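Local structure of anaerobically-induced outer membrane porin OprE (Pseudomonas aeruginosa, 4FRX) at residues G61-G66 against E118-T123; L128-Y133 against Y221-L226; T142-Q147 against T172-L177. The protein probably acts as a porin, letting small solutes pass across the outer membrane through a beta-barrel channel. All coordinates share one frame; numbering follows the deposited sequence.

Contact 1: G61-G66 against E118-T123. With C8E ((hydroxyethyloxy)tri(ethyloxy)octane), chain G; C8E ((hydroxyethyloxy)tri(ethyloxy)octane), chain D.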
loop_
_atom_site.group_PDB
_atom_site.type_symbol
_atom_site.label_atom_id
_atom_site.label_comp_id
_atom_site.label_asym_id
_atom_site.label_seq_id
_atom_site.Cartn_x
_atom_site.Cartn_y
_atom_site.Cartn_z
ATOM N N GLY A 61 -25.512 -8.027 -5.108
ATOM C CA GLY A 61 -25.182 -8.118 -3.702
ATOM C C GLY A 61 -24.778 -6.765 -3.148
ATOM O O GLY A 61 -24.817 -5.751 -3.855
ATOM N N VAL A 62 -24.398 -6.750 -1.874
ATOM C CA VAL A 62 -23.927 -5.521 -1.230
ATOM C C VAL A 62 -22.923 -5.893 -0.132
ATOM O O VAL A 62 -23.133 -6.858 0.616
ATOM C CB VAL A 62 -25.108 -4.676 -0.665
ATOM C CG1 VAL A 62 -25.868 -5.434 0.402
ATOM C CG2 VAL A 62 -24.611 -3.334 -0.117
ATOM N N ASP A 63 -21.808 -5.167 -0.077
ATOM C CA ASP A 63 -20.850 -5.322 1.015
ATOM C C ASP A 63 -20.832 -4.047 1.860
ATOM O O ASP A 63 -21.173 -2.969 1.373
ATOM C CB ASP A 63 -19.431 -5.577 0.492
ATOM C CG ASP A 63 -19.271 -6.922 -0.200
ATOM O OD1 ASP A 63 -20.200 -7.753 -0.179
ATOM O OD2 ASP A 63 -18.184 -7.154 -0.765
ATOM N N ALA A 64 -20.429 -4.179 3.123
ATOM C CA ALA A 64 -20.336 -3.029 4.020
ATOM C C ALA A 64 -19.055 -3.146 4.832
ATOM O O ALA A 64 -18.677 -4.233 5.272
ATOM C CB ALA A 64 -21.553 -2.963 4.954
ATOM N N LEU A 65 -18.373 -2.022 4.998
ATOM C CA LEU A 65 -17.161 -1.976 5.797
ATOM C C LEU A 65 -17.320 -0.895 6.864
ATOM O O LEU A 65 -17.358 0.292 6.551
ATOM C CB LEU A 65 -15.945 -1.686 4.912
ATOM C CG LEU A 65 -14.646 -1.520 5.701
ATOM C CD1 LEU A 65 -14.270 -2.839 6.371
ATOM C CD2 LEU A 65 -13.516 -0.986 4.843
ATOM N N GLY A 66 -17.451 -1.318 8.119
ATOM C CA GLY A 66 -17.597 -0.396 9.237
ATOM C C GLY A 66 -16.277 -0.265 9.965
ATOM O O GLY A 66 -15.659 -1.268 10.296
ATOM N N GLU A 118 -16.981 -9.972 -11.600
ATOM C CA GLU A 118 -17.698 -9.178 -10.602
ATOM C C GLU A 118 -17.495 -7.681 -10.812
ATOM O O GLU A 118 -16.378 -7.234 -11.070
ATOM C CB GLU A 118 -17.262 -9.598 -9.193
ATOM C CG GLU A 118 -18.027 -8.918 -8.068
ATOM C CD GLU A 118 -17.485 -9.310 -6.702
ATOM O OE1 GLU A 118 -16.567 -10.153 -6.651
ATOM O OE2 GLU A 118 -17.956 -8.765 -5.683
ATOM N N PHE A 119 -18.588 -6.927 -10.728
ATOM C CA PHE A 119 -18.560 -5.468 -10.763
ATOM C C PHE A 119 -18.817 -4.938 -9.365
ATOM O O PHE A 119 -19.722 -5.407 -8.688
ATOM C CB PHE A 119 -19.640 -4.930 -11.699
ATOM C CG PHE A 119 -19.722 -3.423 -11.733
ATOM C CD1 PHE A 119 -18.625 -2.662 -12.112
ATOM C CD2 PHE A 119 -20.893 -2.769 -11.375
ATOM C CE1 PHE A 119 -18.695 -1.270 -12.144
ATOM C CE2 PHE A 119 -20.970 -1.382 -11.401
ATOM C CZ PHE A 119 -19.868 -0.631 -11.787
ATOM N N ARG A 120 -18.017 -3.976 -8.925
ATOM C CA ARG A 120 -18.175 -3.411 -7.588
ATOM C C ARG A 120 -18.256 -1.910 -7.695
ATOM O O ARG A 120 -17.462 -1.291 -8.395
ATOM C CB ARG A 120 -17.002 -3.794 -6.681
ATOM C CG ARG A 120 -17.021 -5.227 -6.259
ATOM C CD ARG A 120 -15.747 -5.643 -5.554
ATOM N NE ARG A 120 -15.731 -5.260 -4.147
ATOM C CZ ARG A 120 -16.469 -5.858 -3.220
ATOM N NH1 ARG A 120 -17.285 -6.847 -3.567
ATOM N NH2 ARG A 120 -16.404 -5.467 -1.952
ATOM N N TYR A 121 -19.202 -1.327 -6.978
ATOM C CA TYR A 121 -19.476 0.090 -7.094
ATOM C C TYR A 121 -19.661 0.721 -5.705
ATOM O O TYR A 121 -20.603 0.402 -5.005
ATOM C CB TYR A 121 -20.743 0.259 -7.939
ATOM C CG TYR A 121 -21.051 1.666 -8.364
ATOM C CD1 TYR A 121 -20.359 2.261 -9.408
ATOM C CD2 TYR A 121 -22.059 2.391 -7.747
ATOM C CE1 TYR A 121 -20.653 3.545 -9.819
ATOM C CE2 TYR A 121 -22.360 3.680 -8.146
ATOM C CZ TYR A 121 -21.654 4.253 -9.185
ATOM O OH TYR A 121 -21.947 5.536 -9.591
ATOM N N GLY A 122 -18.766 1.622 -5.324
ATOM C CA GLY A 122 -18.743 2.153 -3.979
ATOM C C GLY A 122 -17.358 2.028 -3.366
ATOM O O GLY A 122 -16.353 2.400 -3.974
ATOM N N THR A 123 -17.300 1.497 -2.158
ATOM C CA THR A 123 -16.037 1.391 -1.451
ATOM C C THR A 123 -15.157 0.267 -2.005
ATOM O O THR A 123 -15.609 -0.863 -2.172
ATOM C CB THR A 123 -16.276 1.219 0.055
ATOM O OG1 THR A 123 -17.139 2.271 0.504
ATOM C CG2 THR A 123 -14.952 1.278 0.823
HETATM C C1 C8E G . -32.692 -11.709 -1.660
HETATM C C2 C8E G . -33.241 -10.292 -1.540
HETATM C C3 C8E G . -32.135 -9.289 -1.239
HETATM C C4 C8E G . -32.463 -7.931 -1.848
HETATM C C6 C8E G . -29.563 -6.236 -2.910
HETATM C C7 C8E G . -28.939 -5.911 -4.260
HETATM C C8 C8E G . -27.807 -4.896 -4.147
HETATM O O9 C8E G . -28.190 -3.674 -4.742
HETATM C C10 C8E G . -27.160 -2.719 -4.662
HETATM C C11 C8E G . -27.743 -1.339 -4.393
HETATM O O12 C8E G . -28.117 -1.279 -3.034
HETATM C C13 C8E G . -27.044 -0.964 -2.166
HETATM C C14 C8E G . -26.348 0.325 -2.594
HETATM O O15 C8E G . -25.067 0.364 -2.004
HETATM C C16 C8E G . -24.472 1.636 -2.080
HETATM C C17 C8E G . -23.537 1.675 -3.282
HETATM O O18 C8E G . -23.005 2.972 -3.410
HETATM C C19 C8E G . -23.369 3.562 -4.636
HETATM C C1 C8E D . -17.622 -1.945 14.836
HETATM C C2 C8E D . -17.647 -1.051 13.600
HETATM C C3 C8E D . -18.441 0.217 13.891
HETATM C C4 C8E D . -18.428 1.184 12.717
HETATM C C5 C8E D . -19.232 2.435 13.057
HETATM C C6 C8E D . -19.806 3.137 11.828
HETATM C C7 C8E D . -20.629 4.335 12.292
HETATM C C8 C8E D . -21.365 4.997 11.135
HETATM O O9 C8E D . -20.812 6.266 10.877
#
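D63 is the residue of 61-66 that R120 of 118-123 holds; two residues earlier, G61 lies on a wall strand beside a bound detergent molecule (chain G). V62 turns away from 118-123, and its CG2, anti to the backbone N, reaches the detergent (chain G) atom C13 at 4.0 Å. D63 points the other way and makes the contact. Its OD2 receives both end nitrogens of R120, NH2 at 2.7 Å and NH1 at 3.0 Å, with N-H...O angles of 151° and 138°. Both donors come from the same face of the carboxylate, NH1 from well above its plane and NH2 on the anti side, whereas OD2 lies in the guanidinium plane. The two side chains cross nearly at right angles. A bend at chi3 (81°) swings the arginine end toward D63. NH1 also bonds E118 OE2 at 2.9 Å, so one cation bridges two carboxylates whose OD2 and OE2 are 5.2 Å apart, which would be expected to offset their mutual repulsion. K111, on the intervening strand 102-114, forms a salt bridge with D63 OD1 and so occupies the second carboxylate oxygen. The alternation of V62 toward detergent and D63 inward is characteristic of membrane beta-barrels, and the charged network on the inward side is consistent with a porin of the OprD family.

Contact 2: L128-Y133 against Y221-L226. With C8E ((hydroxyethyloxy)tri(ethyloxy)octane), chain F.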
loop_
_atom_site.group_PDB
_atom_site.type_symbol
_atom_site.label_atom_id
_atom_site.label_comp_id
_atom_site.label_asym_id
_atom_site.label_seq_id
_atom_site.Cartn_x
_atom_site.Cartn_y
_atom_site.Cartn_z
ATOM N N LEU A 128 -2.952 -3.595 -5.889
ATOM C CA LEU A 128 -2.451 -3.805 -7.249
ATOM C C LEU A 128 -1.169 -3.038 -7.431
ATOM O O LEU A 128 -0.890 -2.114 -6.672
ATOM C CB LEU A 128 -3.461 -3.263 -8.274
ATOM C CG LEU A 128 -4.866 -3.848 -8.244
ATOM C CD1 LEU A 128 -5.722 -3.175 -9.309
ATOM C CD2 LEU A 128 -4.837 -5.352 -8.432
ATOM N N PRO A 129 -0.389 -3.390 -8.458
ATOM C CA PRO A 129 0.872 -2.654 -8.631
ATOM C C PRO A 129 0.726 -1.156 -8.901
ATOM O O PRO A 129 1.662 -0.424 -8.623
ATOM C CB PRO A 129 1.519 -3.359 -9.816
ATOM C CG PRO A 129 1.029 -4.790 -9.678
ATOM C CD PRO A 129 -0.405 -4.658 -9.224
ATOM N N VAL A 130 -0.418 -0.704 -9.410
ATOM C CA VAL A 130 -0.588 0.707 -9.715
ATOM C C VAL A 130 -1.482 1.402 -8.681
ATOM O O VAL A 130 -1.678 2.606 -8.746
ATOM C CB VAL A 130 -1.175 0.898 -11.126
ATOM C CG1 VAL A 130 -0.127 0.541 -12.176
ATOM C CG2 VAL A 130 -2.398 0.017 -11.299
ATOM N N VAL A 131 -2.002 0.634 -7.727
ATOM C CA VAL A 131 -2.768 1.203 -6.613
ATOM C C VAL A 131 -3.006 0.176 -5.506
ATOM O O VAL A 131 -3.603 -0.882 -5.720
ATOM C CB VAL A 131 -4.125 1.834 -7.070
ATOM C CG1 VAL A 131 -4.956 0.848 -7.901
ATOM C CG2 VAL A 131 -4.924 2.380 -5.851
ATOM N N THR A 132 -2.500 0.463 -4.314
ATOM C CA THR A 132 -2.852 -0.389 -3.173
ATOM C C THR A 132 -3.087 0.476 -1.955
ATOM O O THR A 132 -2.413 1.489 -1.755
ATOM C CB THR A 132 -1.844 -1.521 -2.830
ATOM O OG1 THR A 132 -1.278 -1.300 -1.531
ATOM C CG2 THR A 132 -0.773 -1.609 -3.823
ATOM N N TYR A 133 -4.082 0.095 -1.171
ATOM C CA TYR A 133 -4.456 0.899 -0.029
ATOM C C TYR A 133 -3.463 0.731 1.118
ATOM O O TYR A 133 -2.911 -0.351 1.329
ATOM C CB TYR A 133 -5.871 0.568 0.424
ATOM C CG TYR A 133 -6.041 -0.771 1.120
ATOM C CD1 TYR A 133 -6.126 -1.956 0.390
ATOM C CD2 TYR A 133 -6.152 -0.841 2.507
ATOM C CE1 TYR A 133 -6.295 -3.172 1.032
ATOM C CE2 TYR A 133 -6.330 -2.046 3.153
ATOM C CZ TYR A 133 -6.399 -3.208 2.412
ATOM O OH TYR A 133 -6.583 -4.407 3.053
ATOM N N TYR A 221 -0.536 11.838 -14.244
ATOM C CA TYR A 221 0.380 10.864 -14.803
ATOM C C TYR A 221 -0.272 9.664 -15.457
ATOM O O TYR A 221 -1.413 9.339 -15.169
ATOM C CB TYR A 221 1.389 10.395 -13.731
ATOM C CG TYR A 221 0.821 9.500 -12.638
ATOM C CD1 TYR A 221 0.703 8.125 -12.831
ATOM C CD2 TYR A 221 0.440 10.025 -11.396
ATOM C CE1 TYR A 221 0.190 7.294 -11.826
ATOM C CE2 TYR A 221 -0.074 9.193 -10.389
ATOM C CZ TYR A 221 -0.192 7.834 -10.608
ATOM O OH TYR A 221 -0.695 7.008 -9.610
ATOM N N LYS A 222 0.482 9.033 -16.350
ATOM C CA LYS A 222 0.176 7.690 -16.818
ATOM C C LYS A 222 1.338 6.786 -16.440
ATOM O O LYS A 222 2.499 7.184 -16.502
ATOM C CB LYS A 222 -0.064 7.678 -18.326
ATOM C CG LYS A 222 0.978 8.417 -19.114
ATOM N N GLN A 223 1.023 5.563 -16.036
ATOM C CA GLN A 223 2.026 4.675 -15.508
ATOM C C GLN A 223 1.787 3.279 -16.025
ATOM O O GLN A 223 0.672 2.780 -15.934
ATOM C CB GLN A 223 1.951 4.695 -13.992
ATOM C CG GLN A 223 2.890 3.736 -13.296
ATOM C CD GLN A 223 2.888 3.989 -11.813
ATOM O OE1 GLN A 223 2.082 3.426 -11.072
ATOM N NE2 GLN A 223 3.768 4.865 -11.374
ATOM N N HIS A 224 2.821 2.687 -16.614
ATOM C CA HIS A 224 2.794 1.287 -17.027
ATOM C C HIS A 224 3.712 0.468 -16.131
ATOM O O HIS A 224 4.763 0.949 -15.713
ATOM C CB HIS A 224 3.273 1.149 -18.465
ATOM C CG HIS A 224 2.443 1.900 -19.449
ATOM N ND1 HIS A 224 1.410 1.314 -20.146
ATOM C CD2 HIS A 224 2.498 3.188 -19.869
ATOM C CE1 HIS A 224 0.857 2.210 -20.945
ATOM N NE2 HIS A 224 1.499 3.353 -20.800
ATOM N N PHE A 225 3.307 -0.767 -15.842
ATOM C CA PHE A 225 4.070 -1.670 -14.998
ATOM C C PHE A 225 4.145 -3.039 -15.668
ATOM O O PHE A 225 3.139 -3.541 -16.153
ATOM C CB PHE A 225 3.350 -1.839 -13.662
ATOM C CG PHE A 225 3.860 -2.979 -12.824
ATOM C CD1 PHE A 225 5.005 -2.836 -12.061
ATOM C CD2 PHE A 225 3.172 -4.195 -12.768
ATOM C CE1 PHE A 225 5.468 -3.881 -11.261
ATOM C CE2 PHE A 225 3.634 -5.242 -11.987
ATOM C CZ PHE A 225 4.782 -5.085 -11.218
ATOM N N LEU A 226 5.328 -3.639 -15.675
ATOM C CA LEU A 226 5.501 -5.050 -16.005
ATOM C C LEU A 226 6.106 -5.740 -14.788
ATOM O O LEU A 226 6.906 -5.135 -14.067
ATOM C CB LEU A 226 6.425 -5.223 -17.219
ATOM C CG LEU A 226 5.867 -4.710 -18.548
ATOM C CD1 LEU A 226 6.984 -4.594 -19.594
ATOM C CD2 LEU A 226 4.726 -5.588 -19.049
HETATM C C3 C8E F . 5.419 -9.613 -19.506
HETATM C C4 C8E F . 6.724 -10.005 -18.807
HETATM C C5 C8E F . 7.105 -9.021 -17.706
HETATM C C6 C8E F . 8.571 -8.607 -17.752
HETATM C C7 C8E F . 9.290 -8.840 -16.425
HETATM C C8 C8E F . 9.407 -7.575 -15.576
HETATM O O9 C8E F . 10.697 -7.006 -15.698
HETATM O O18 C8E F . 15.422 -2.783 -21.876
HETATM C C19 C8E F . 16.529 -2.170 -22.491
HETATM C C20 C8E F . 17.204 -1.474 -21.337
HETATM O O21 C8E F . 18.494 -2.009 -21.224
HETATM O O HOH W 1 -0.665 4.400 -10.616
#
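A single water joins Y221 and Q223 to the backbone of V130: it accepts from Y221 OH at 2.8 Å and donates to V130 O, also at 2.8 Å, and to Q223 OE1 at 3.0 Å. The water lies at the edge of the Y221 ring, in its plane. Q223 reaches it with an extended chain whose CG is anti to the backbone N (chi1 176°), while its NE2 turns to S248 OG and to P311 O, so both ends of the amide are engaged and its rotation is fixed. V130 and Q223 lie alongside each other with their side chains running antiparallel, V130 CG1 3.8 Å from Q223 OE1. The other half of the contact is apolar. P129 lays CB over one face of the F225 ring, 3.6 Å from the centroid and only 18° off the normal, a CH-pi contact; CG lies just beyond the rim, 3.5 Å from F225 CE2. P129 and V130 are the central residues of a type I beta turn whose flanking residues are joined by L128 N to V131 O, 2.8 Å. A turn pressed against the inner face of a distant wall strand is characteristic of the loop that folds into the barrel in porins, consistent with the channel constriction of the OprD family.

Contact 3: T142-Q147 against T172-L177; sequences TFEGGQ and TDNRSL
The backbones of 142-147 and 172-177 stay well apart, the nearest CA atoms, those of F143 and N174, being 7.9 Å from each other, and side chains and a water make the contact. In this porin beta-barrel the first segment is a wall strand and the second a weakly bonded strand, 174-176, within the long loop between strands 156-167 and 195-203; strand 156-167 pairs with 142-150 and with 174-176. The apolar part is a single touch: L177 CD2 meets the edge of the F143 ring, near the ring plane, 4.2 Å from CE2, as the two side chains cross at about a right angle. The polar part pairs E144 with N174, again crossing steeply, with carboxylate and amide planes 63° apart. Here the methylene CG of E144 comes over the face of the amide, 3.4 Å from N174 ND2, while OE1 stays 4.1 Å from that nitrogen. The bend at chi2 (-67°) folds the glutamate end back, and its OE1 is bonded by the hydroxyl of T123, a residue of the neighbouring strand. The carboxylate is thus tied to the wall directly and to the loop through a water, which replaces a direct amide-carboxylate bond: it accepts from N174 ND2 at 2.7 Å, donates to E144 OE1 at a short 2.5 Å, and bonds T142 OG1 at 2.6 Å.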
loop_
_atom_site.group_PDB
_atom_site.type_symbol
_atom_site.label_atom_id
_atom_site.label_comp_id
_atom_site.label_asym_id
_atom_site.label_seq_id
_atom_site.Cartn_x
_atom_site.Cartn_y
_atom_site.Cartn_z
ATOM N N THR A 142 -9.499 3.608 2.416
ATOM C CA THR A 142 -10.443 3.095 1.438
ATOM C C THR A 142 -10.531 4.054 0.254
ATOM O O THR A 142 -10.212 5.236 0.373
ATOM C CB THR A 142 -11.862 2.883 2.039
ATOM O OG1 THR A 142 -12.429 4.143 2.421
ATOM C CG2 THR A 142 -11.806 1.951 3.264
ATOM N N PHE A 143 -10.982 3.547 -0.887
ATOM C CA PHE A 143 -11.180 4.390 -2.072
ATOM C C PHE A 143 -12.651 4.301 -2.435
ATOM O O PHE A 143 -13.340 3.376 -2.008
ATOM C CB PHE A 143 -10.362 3.887 -3.261
ATOM C CG PHE A 143 -8.887 4.053 -3.106
ATOM C CD1 PHE A 143 -8.127 3.076 -2.478
ATOM C CD2 PHE A 143 -8.249 5.183 -3.594
ATOM C CE1 PHE A 143 -6.749 3.230 -2.342
ATOM C CE2 PHE A 143 -6.882 5.335 -3.459
ATOM C CZ PHE A 143 -6.136 4.368 -2.824
ATOM N N GLU A 144 -13.134 5.252 -3.228
ATOM C CA GLU A 144 -14.471 5.131 -3.796
ATOM C C GLU A 144 -14.362 5.064 -5.308
ATOM O O GLU A 144 -13.638 5.847 -5.909
ATOM C CB GLU A 144 -15.345 6.330 -3.413
ATOM C CG GLU A 144 -15.545 6.536 -1.914
ATOM C CD GLU A 144 -16.347 5.421 -1.270
ATOM O OE1 GLU A 144 -15.907 4.905 -0.216
ATOM O OE2 GLU A 144 -17.422 5.068 -1.811
ATOM N N GLY A 145 -15.099 4.158 -5.934
ATOM C CA GLY A 145 -15.056 4.080 -7.386
ATOM C C GLY A 145 -15.861 2.927 -7.942
ATOM O O GLY A 145 -16.758 2.409 -7.280
ATOM N N GLY A 146 -15.536 2.520 -9.167
ATOM C CA GLY A 146 -16.202 1.393 -9.803
ATOM C C GLY A 146 -15.119 0.475 -10.336
ATOM O O GLY A 146 -14.087 0.955 -10.785
ATOM N N GLN A 147 -15.351 -0.835 -10.303
ATOM C CA GLN A 147 -14.321 -1.803 -10.693
ATOM C C GLN A 147 -14.911 -3.120 -11.195
ATOM O O GLN A 147 -15.862 -3.638 -10.616
ATOM C CB GLN A 147 -13.409 -2.079 -9.484
ATOM C CG GLN A 147 -12.343 -3.109 -9.724
ATOM C CD GLN A 147 -11.550 -3.426 -8.467
ATOM O OE1 GLN A 147 -10.522 -2.808 -8.206
ATOM N NE2 GLN A 147 -12.001 -4.422 -7.713
ATOM N N THR A 172 -12.305 10.506 8.350
ATOM C CA THR A 172 -13.616 9.930 8.038
ATOM C C THR A 172 -14.126 10.425 6.685
ATOM O O THR A 172 -15.195 10.011 6.234
ATOM C CB THR A 172 -14.679 10.334 9.080
ATOM O OG1 THR A 172 -14.840 11.758 9.054
ATOM C CG2 THR A 172 -14.266 9.899 10.486
ATOM N N ASP A 173 -13.377 11.330 6.057
ATOM C CA ASP A 173 -13.845 12.007 4.850
ATOM C C ASP A 173 -13.191 11.504 3.572
ATOM O O ASP A 173 -11.986 11.227 3.530
ATOM C CB ASP A 173 -13.609 13.520 4.949
ATOM C CG ASP A 173 -14.266 14.137 6.171
ATOM O OD1 ASP A 173 -15.507 14.058 6.276
ATOM O OD2 ASP A 173 -13.544 14.700 7.019
ATOM N N ASN A 174 -13.994 11.408 2.521
ATOM C CA ASN A 174 -13.466 11.159 1.189
ATOM C C ASN A 174 -12.992 12.460 0.561
ATOM O O ASN A 174 -13.671 13.485 0.643
ATOM C CB ASN A 174 -14.529 10.496 0.318
ATOM C CG ASN A 174 -14.711 9.029 0.655
ATOM O OD1 ASN A 174 -15.771 8.608 1.112
ATOM N ND2 ASN A 174 -13.668 8.239 0.423
ATOM N N ARG A 175 -11.814 12.416 -0.052
ATOM C CA ARG A 175 -11.228 13.582 -0.702
ATOM C C ARG A 175 -10.715 13.177 -2.073
ATOM O O ARG A 175 -10.520 11.991 -2.337
ATOM C CB ARG A 175 -10.068 14.116 0.143
ATOM C CG ARG A 175 -10.455 14.491 1.564
ATOM C CD ARG A 175 -9.224 14.825 2.387
ATOM N NE ARG A 175 -8.480 15.945 1.817
ATOM C CZ ARG A 175 -7.284 16.342 2.243
ATOM N NH1 ARG A 175 -6.694 15.697 3.242
ATOM N NH2 ARG A 175 -6.674 17.373 1.665
ATOM N N SER A 176 -10.490 14.156 -2.948
ATOM C CA SER A 176 -9.927 13.876 -4.262
ATOM C C SER A 176 -8.494 13.335 -4.193
ATOM O O SER A 176 -7.828 13.421 -3.161
ATOM C CB SER A 176 -10.032 15.113 -5.160
ATOM O OG SER A 176 -11.394 15.334 -5.503
ATOM N N LEU A 177 -8.039 12.743 -5.293
ATOM C CA LEU A 177 -6.731 12.069 -5.328
ATOM C C LEU A 177 -5.563 12.998 -5.689
ATOM O O LEU A 177 -5.707 13.912 -6.490
ATOM C CB LEU A 177 -6.794 10.895 -6.311
ATOM C CG LEU A 177 -7.972 9.937 -6.097
ATOM C CD1 LEU A 177 -8.127 8.968 -7.256
ATOM C CD2 LEU A 177 -7.806 9.177 -4.790
HETATM O O HOH W 2 -13.592 5.578 0.532
#

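From the N terminus, contact 1 comes first, closing the span 67-117 by joining strands 59-71 and 117-121 across strand 102-114. It is complete before contact 2 opens at 128. Contact 2 closes 134-220, tying the inward turn at 128-131 to wall strand 221-234. Nested inside that span, contact 3 closes 148-171 and joins wall strand 142-150 to the loop strand 174-176. Contacts 1 and 3 lie on adjacent strands, 117-121 and 142-150: R120 N is 2.8 Å from Q147 O and G122 N 2.9 Å from G145 O, both probable hydrogen bonds. Contacts 2 and 3 meet by packing, V131 CG2 against F143 CZ at 3.8 Å. Contacts 1 and 2, centres about 22 Å apart, do not touch.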